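Local coordinates for protein beta-catenin homolog sys-1 (PDB 3C2G) that acts as a beta-catenin-type transcription coregulator in the Wnt signalling asymmetry pathway, binding the TCF factor POP-1 directly to activate or repress target genes, at residues I192-I197 with D206-N211; L371-I376 with I437-K442. All coordinates share one frame; numbering follows the deposited sequence.

Contact 1: I192-I197 with D206-N211; sequences IIFRFI and DYFIWN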
loop_
_atom_site.group_PDB
_atom_site.type_symbol
_atom_site.label_atom_id
_atom_site.label_comp_id
_atom_site.label_asym_id
_atom_site.label_seq_id
_atom_site.Cartn_x
_atom_site.Cartn_y
_atom_site.Cartn_z
ATOM N N ILE A 192 13.433 -13.332 0.468
ATOM C CA ILE A 192 13.022 -13.765 -0.875
ATOM C C ILE A 192 12.137 -15.011 -0.820
ATOM O O ILE A 192 11.090 -15.050 -1.456
ATOM C CB ILE A 192 14.249 -14.006 -1.781
ATOM C CG1 ILE A 192 15.093 -12.722 -1.899
ATOM C CG2 ILE A 192 13.826 -14.505 -3.152
ATOM C CD1 ILE A 192 14.331 -11.488 -2.437
ATOM N N ILE A 193 12.534 -15.989 -0.013
ATOM C CA ILE A 193 11.814 -17.247 0.122
ATOM C C ILE A 193 10.455 -17.080 0.815
ATOM O O ILE A 193 9.448 -17.595 0.333
ATOM C CB ILE A 193 12.673 -18.310 0.859
ATOM C CG1 ILE A 193 13.948 -18.600 0.063
ATOM C CG2 ILE A 193 11.879 -19.585 1.080
ATOM C CD1 ILE A 193 15.089 -19.112 0.886
ATOM N N PHE A 194 10.430 -16.381 1.947
ATOM C CA PHE A 194 9.170 -16.017 2.602
ATOM C C PHE A 194 8.233 -15.296 1.639
ATOM O O PHE A 194 7.078 -15.671 1.493
ATOM C CB PHE A 194 9.406 -15.163 3.846
ATOM C CG PHE A 194 9.537 -15.961 5.102
ATOM C CD1 PHE A 194 8.506 -16.802 5.518
ATOM C CD2 PHE A 194 10.680 -15.874 5.877
ATOM C CE1 PHE A 194 8.615 -17.562 6.681
ATOM C CE2 PHE A 194 10.800 -16.628 7.046
ATOM C CZ PHE A 194 9.763 -17.475 7.447
ATOM N N ARG A 195 8.744 -14.294 0.947
ATOM C CA ARG A 195 7.926 -13.585 -0.014
ATOM C C ARG A 195 7.325 -14.559 -1.018
ATOM O O ARG A 195 6.148 -14.464 -1.356
ATOM C CB ARG A 195 8.752 -12.519 -0.728
ATOM C CG ARG A 195 7.972 -11.698 -1.740
ATOM C CD ARG A 195 8.860 -10.655 -2.408
ATOM N NE ARG A 195 8.096 -9.794 -3.304
ATOM C CZ ARG A 195 7.534 -8.645 -2.942
ATOM N NH1 ARG A 195 7.649 -8.209 -1.693
ATOM N NH2 ARG A 195 6.856 -7.929 -3.830
ATOM N N PHE A 196 8.140 -15.511 -1.465
ATOM C CA PHE A 196 7.788 -16.417 -2.535
ATOM C C PHE A 196 6.712 -17.431 -2.140
ATOM O O PHE A 196 5.790 -17.669 -2.909
ATOM C CB PHE A 196 9.066 -17.111 -3.047
ATOM C CG PHE A 196 8.828 -18.121 -4.140
ATOM C CD1 PHE A 196 8.524 -17.710 -5.437
ATOM C CD2 PHE A 196 8.923 -19.485 -3.868
ATOM C CE1 PHE A 196 8.299 -18.644 -6.451
ATOM C CE2 PHE A 196 8.716 -20.430 -4.879
ATOM C CZ PHE A 196 8.399 -20.005 -6.175
ATOM N N ILE A 197 6.819 -18.017 -0.955
ATOM C CA ILE A 197 5.856 -19.028 -0.530
ATOM C C ILE A 197 4.548 -18.413 -0.028
ATOM O O ILE A 197 3.501 -19.065 -0.024
ATOM C CB ILE A 197 6.430 -19.995 0.553
ATOM C CG1 ILE A 197 6.755 -19.251 1.845
ATOM C CG2 ILE A 197 7.654 -20.759 0.033
ATOM C CD1 ILE A 197 7.183 -20.160 2.978
ATOM N N ASP A 206 -2.036 -16.199 7.323
ATOM C CA ASP A 206 -2.724 -16.437 8.587
ATOM C C ASP A 206 -2.071 -17.514 9.426
ATOM O O ASP A 206 -2.187 -17.501 10.648
ATOM C CB ASP A 206 -4.187 -16.792 8.347
ATOM C CG ASP A 206 -5.035 -15.585 8.029
ATOM O OD1 ASP A 206 -4.569 -14.444 8.227
ATOM O OD2 ASP A 206 -6.178 -15.775 7.579
ATOM N N TYR A 207 -1.404 -18.467 8.790
ATOM C CA TYR A 207 -0.683 -19.455 9.575
ATOM C C TYR A 207 0.532 -18.803 10.231
ATOM O O TYR A 207 0.803 -19.033 11.408
ATOM C CB TYR A 207 -0.287 -20.705 8.764
ATOM C CG TYR A 207 0.529 -21.671 9.596
ATOM C CD1 TYR A 207 -0.035 -22.313 10.699
ATOM C CD2 TYR A 207 1.876 -21.905 9.313
ATOM C CE1 TYR A 207 0.713 -23.181 11.491
ATOM C CE2 TYR A 207 2.640 -22.778 10.101
ATOM C CZ TYR A 207 2.045 -23.412 11.188
ATOM O OH TYR A 207 2.784 -24.274 11.976
ATOM N N PHE A 208 1.239 -17.975 9.466
ATOM C CA PHE A 208 2.410 -17.264 9.982
ATOM C C PHE A 208 2.080 -16.256 11.078
ATOM O O PHE A 208 2.811 -16.146 12.052
ATOM C CB PHE A 208 3.183 -16.580 8.851
ATOM C CG PHE A 208 3.893 -17.536 7.939
ATOM C CD1 PHE A 208 4.496 -18.683 8.441
ATOM C CD2 PHE A 208 3.983 -17.273 6.575
ATOM C CE1 PHE A 208 5.156 -19.560 7.594
ATOM C CE2 PHE A 208 4.644 -18.140 5.721
ATOM C CZ PHE A 208 5.230 -19.282 6.229
ATOM N N ILE A 209 0.982 -15.528 10.910
ATOM C CA ILE A 209 0.544 -14.549 11.891
ATOM C C ILE A 209 -0.020 -15.229 13.136
ATOM O O ILE A 209 0.519 -15.090 14.237
ATOM C CB ILE A 209 -0.530 -13.617 11.299
ATOM C CG1 ILE A 209 0.067 -12.731 10.214
ATOM C CG2 ILE A 209 -1.148 -12.750 12.379
ATOM C CD1 ILE A 209 -0.971 -12.182 9.269
ATOM N N TRP A 210 -1.098 -15.980 12.946
ATOM C CA TRP A 210 -1.917 -16.435 14.054
ATOM C C TRP A 210 -1.518 -17.793 14.618
ATOM O O TRP A 210 -1.869 -18.112 15.747
ATOM C CB TRP A 210 -3.387 -16.422 13.649
ATOM C CG TRP A 210 -3.861 -15.055 13.276
ATOM C CD1 TRP A 210 -4.177 -14.608 12.028
ATOM C CD2 TRP A 210 -4.045 -13.944 14.159
ATOM N NE1 TRP A 210 -4.569 -13.297 12.078
ATOM C CE2 TRP A 210 -4.486 -12.859 13.374
ATOM C CE3 TRP A 210 -3.879 -13.758 15.539
ATOM C CZ2 TRP A 210 -4.773 -11.601 13.924
ATOM C CZ3 TRP A 210 -4.163 -12.512 16.085
ATOM C CH2 TRP A 210 -4.607 -11.450 15.277
ATOM N N ASN A 211 -0.792 -18.591 13.840
ATOM C CA ASN A 211 -0.378 -19.925 14.282
ATOM C C ASN A 211 -1.572 -20.706 14.852
ATOM O O ASN A 211 -1.471 -21.342 15.901
ATOM C CB ASN A 211 0.760 -19.804 15.310
ATOM C CG ASN A 211 1.593 -21.077 15.442
ATOM O OD1 ASN A 211 1.117 -22.189 15.190
ATOM N ND2 ASN A 211 2.848 -20.914 15.860
#

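Contact 2: L371-I376 with I437-K442; sequences LLHTII and IDILKK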
loop_
_atom_site.group_PDB
_atom_site.type_symbol
_atom_site.label_atom_id
_atom_site.label_comp_id
_atom_site.label_asym_id
_atom_site.label_seq_id
_atom_site.Cartn_x
_atom_site.Cartn_y
_atom_site.Cartn_z
ATOM N N LEU A 371 -0.698 22.624 9.493
ATOM C CA LEU A 371 0.187 21.861 8.637
ATOM C C LEU A 371 -0.469 21.451 7.334
ATOM O O LEU A 371 0.171 21.508 6.278
ATOM C CB LEU A 371 0.737 20.634 9.369
ATOM C CG LEU A 371 1.665 19.729 8.553
ATOM C CD1 LEU A 371 2.903 20.484 8.132
ATOM C CD2 LEU A 371 2.028 18.508 9.342
ATOM N N LEU A 372 -1.736 21.045 7.401
ATOM C CA LEU A 372 -2.513 20.783 6.190
ATOM C C LEU A 372 -2.507 21.975 5.246
ATOM O O LEU A 372 -2.391 21.810 4.034
ATOM C CB LEU A 372 -3.958 20.434 6.520
ATOM C CG LEU A 372 -4.212 19.302 7.504
ATOM C CD1 LEU A 372 -5.700 19.212 7.782
ATOM C CD2 LEU A 372 -3.650 17.979 6.984
ATOM N N HIS A 373 -2.640 23.173 5.804
ATOM C CA HIS A 373 -2.649 24.388 5.008
ATOM C C HIS A 373 -1.311 24.584 4.299
ATOM O O HIS A 373 -1.267 24.954 3.132
ATOM C CB HIS A 373 -2.994 25.603 5.886
ATOM C CG HIS A 373 -3.024 26.893 5.135
ATOM N ND1 HIS A 373 -1.893 27.656 4.914
ATOM C CD2 HIS A 373 -4.043 27.545 4.527
ATOM C CE1 HIS A 373 -2.220 28.722 4.207
ATOM N NE2 HIS A 373 -3.519 28.682 3.964
ATOM N N THR A 374 -0.226 24.335 5.015
ATOM C CA THR A 374 1.111 24.458 4.469
ATOM C C THR A 374 1.388 23.420 3.366
ATOM O O THR A 374 1.998 23.741 2.353
ATOM C CB THR A 374 2.150 24.330 5.600
ATOM O OG1 THR A 374 1.845 25.282 6.625
ATOM C CG2 THR A 374 3.580 24.558 5.096
ATOM N N ILE A 375 0.923 22.188 3.552
ATOM C CA ILE A 375 1.180 21.137 2.567
ATOM C C ILE A 375 0.450 21.405 1.265
ATOM O O ILE A 375 1.027 21.277 0.197
ATOM C CB ILE A 375 0.844 19.734 3.109
ATOM C CG1 ILE A 375 1.824 19.360 4.201
ATOM C CG2 ILE A 375 0.942 18.700 2.022
ATOM C CD1 ILE A 375 1.188 18.495 5.246
ATOM N N ILE A 376 -0.814 21.790 1.353
ATOM C CA ILE A 376 -1.579 22.112 0.157
ATOM C C ILE A 376 -0.948 23.295 -0.602
ATOM O O ILE A 376 -0.794 23.231 -1.818
ATOM C CB ILE A 376 -3.052 22.381 0.506
ATOM C CG1 ILE A 376 -3.712 21.088 0.977
ATOM C CG2 ILE A 376 -3.810 22.934 -0.691
ATOM C CD1 ILE A 376 -4.963 21.301 1.767
ATOM N N ILE A 437 -7.212 34.008 0.716
ATOM C CA ILE A 437 -7.442 34.026 -0.738
ATOM C C ILE A 437 -6.519 33.122 -1.545
ATOM O O ILE A 437 -6.920 32.598 -2.579
ATOM C CB ILE A 437 -7.422 35.443 -1.354
ATOM C CG1 ILE A 437 -6.122 36.166 -1.023
ATOM C CG2 ILE A 437 -8.631 36.233 -0.908
ATOM C CD1 ILE A 437 -5.777 37.211 -2.035
ATOM N N ASP A 438 -5.292 32.938 -1.077
ATOM C CA ASP A 438 -4.342 32.121 -1.810
ATOM C C ASP A 438 -4.768 30.654 -1.906
ATOM O O ASP A 438 -4.710 30.077 -2.984
ATOM C CB ASP A 438 -2.938 32.251 -1.221
ATOM C CG ASP A 438 -1.842 31.825 -2.201
ATOM O OD1 ASP A 438 -2.117 31.640 -3.419
ATOM O OD2 ASP A 438 -0.686 31.677 -1.743
ATOM N N ILE A 439 -5.207 30.057 -0.800
ATOM C CA ILE A 439 -5.625 28.668 -0.837
ATOM C C ILE A 439 -6.984 28.473 -1.530
ATOM O O ILE A 439 -7.207 27.459 -2.214
ATOM C CB ILE A 439 -5.562 27.977 0.550
ATOM C CG1 ILE A 439 -5.422 26.455 0.374
ATOM C CG2 ILE A 439 -6.766 28.349 1.411
ATOM C CD1 ILE A 439 -4.993 25.730 1.605
ATOM N N LEU A 440 -7.876 29.450 -1.387
ATOM C CA LEU A 440 -9.133 29.427 -2.140
ATOM C C LEU A 440 -8.862 29.394 -3.636
ATOM O O LEU A 440 -9.481 28.624 -4.360
ATOM C CB LEU A 440 -10.027 30.624 -1.796
ATOM C CG LEU A 440 -10.822 30.562 -0.487
ATOM C CD1 LEU A 440 -11.676 31.809 -0.348
ATOM C CD2 LEU A 440 -11.697 29.323 -0.370
ATOM N N LYS A 441 -7.942 30.235 -4.096
ATOM C CA LYS A 441 -7.607 30.278 -5.506
ATOM C C LYS A 441 -7.095 28.922 -5.980
ATOM O O LYS A 441 -7.551 28.420 -7.002
ATOM C CB LYS A 441 -6.584 31.375 -5.803
ATOM C CG LYS A 441 -7.173 32.767 -5.957
ATOM C CD LYS A 441 -6.063 33.785 -6.221
ATOM C CE LYS A 441 -6.535 35.213 -5.988
ATOM N NZ LYS A 441 -5.929 36.185 -6.965
ATOM N N LYS A 442 -6.177 28.326 -5.216
ATOM C CA LYS A 442 -5.596 27.036 -5.548
ATOM C C LYS A 442 -6.631 25.914 -5.530
ATOM O O LYS A 442 -6.632 25.043 -6.413
ATOM C CB LYS A 442 -4.425 26.722 -4.614
ATOM C CG LYS A 442 -3.248 27.647 -4.854
ATOM C CD LYS A 442 -2.039 27.344 -3.974
ATOM C CE LYS A 442 -0.795 27.974 -4.607
ATOM N NZ LYS A 442 0.461 27.530 -3.955
#

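Contact 1: I192-I197 with D206-N211
F194 turns the edge of its ring onto one face of the F208 ring, and F208 receives I197 at its own edge. The two rings make a T-shaped (edge-to-face) pair, with planes 84° apart and centroids separated by 5.4 Å. F194 CE1 does the closest touching, 3.8 Å from F208 CZ, and it sits over the rim of the F208 face rather than above its middle. F194 CD1 follows alongside, 4.1 Å from F208 CE2, so one side of the F194 ring lies along the far end of its partner. Close to the plane of the F208 ring, I197 CD1 meets the same CZ at 3.9 Å. I197 reaches it with CG1 set between the backbone N and the carbonyl carbon (chi1 64°) and an extended chain beyond. The F208 tip is therefore held from two directions, by an aromatic edge over a face and by a methyl at the rim. V170 of helix 167-174 touches both I197 and F208, while L266 and L270 of helix 251-270 pack on F194 and F208 respectively; the contact joins helices 189-198 and 202-210 inside the layered helices of the armadillo domain. CA of F194 stays 10.1 Å from CA of F208. Across the pair the attraction is that of carbon on carbon: dispersion, plus the weak electrostatic pull of ring hydrogens toward a pi face, in a buried setting.

Contact 2: L371-I376 with I437-K442
I439 has CG1 anti to its backbone N (chi1 -156°) and an extended chain beyond it, which carries CD1 across to helix 368-377. H373 also puts CG anti to its backbone N (chi1 180°), swinging the imidazole toward the other helix, and I439 CD1 enters between the H373 imidazole and I376. I439 CD1 lies 3.6 Å from H373 CD2, approaching the ring at a slant, and 3.8 Å from I376 CG2. Further back along the side chain, I439 CB stands 4.0 Å from H373 NE2, and I439 CG1 is 4.0 Å from I376 CG2. The I376 and I439 side chains cross at about a right angle, and the same I439 methyl touches both I376 and the imidazole. These are helix-to-helix contacts of an armadillo domain, in which successive short helices stack into a right-handed superhelix. The two segments are 61 residues apart in sequence, and the chain between them includes helix 388-409, whose C401 and L402 also pack on I376. An alanine in place of I439 would probably leave I376 CG2 and the H373 ring without their shared methyl partner and open a gap between the helices. F434, in the loop before helix 437-448, touches both I376 and I439. K442, itself partly exposed, donates a hydrogen bond from NZ to the backbone O of S377, tying the two helices at a second point.

Contact 1 closes before contact 2 opens along the chain, and the two lie on opposite sides of the molecule's centre, 44 Å apart between centres and about 28 Å between nearest atoms. They share no helix. Contact 1 joins neighbours in sequence, helices 189-198 and 202-210, whereas contact 2 brings helix 368-377 directly against helix 437-448, with helices 388-409 and 425-432 between them along the chain. The helices from 224 to 365 lie between the two contacts in the chain. Both are side-chain packing between helices, largely apolar, at separate places along the elongated armadillo domain, which was crystallised with POP-1.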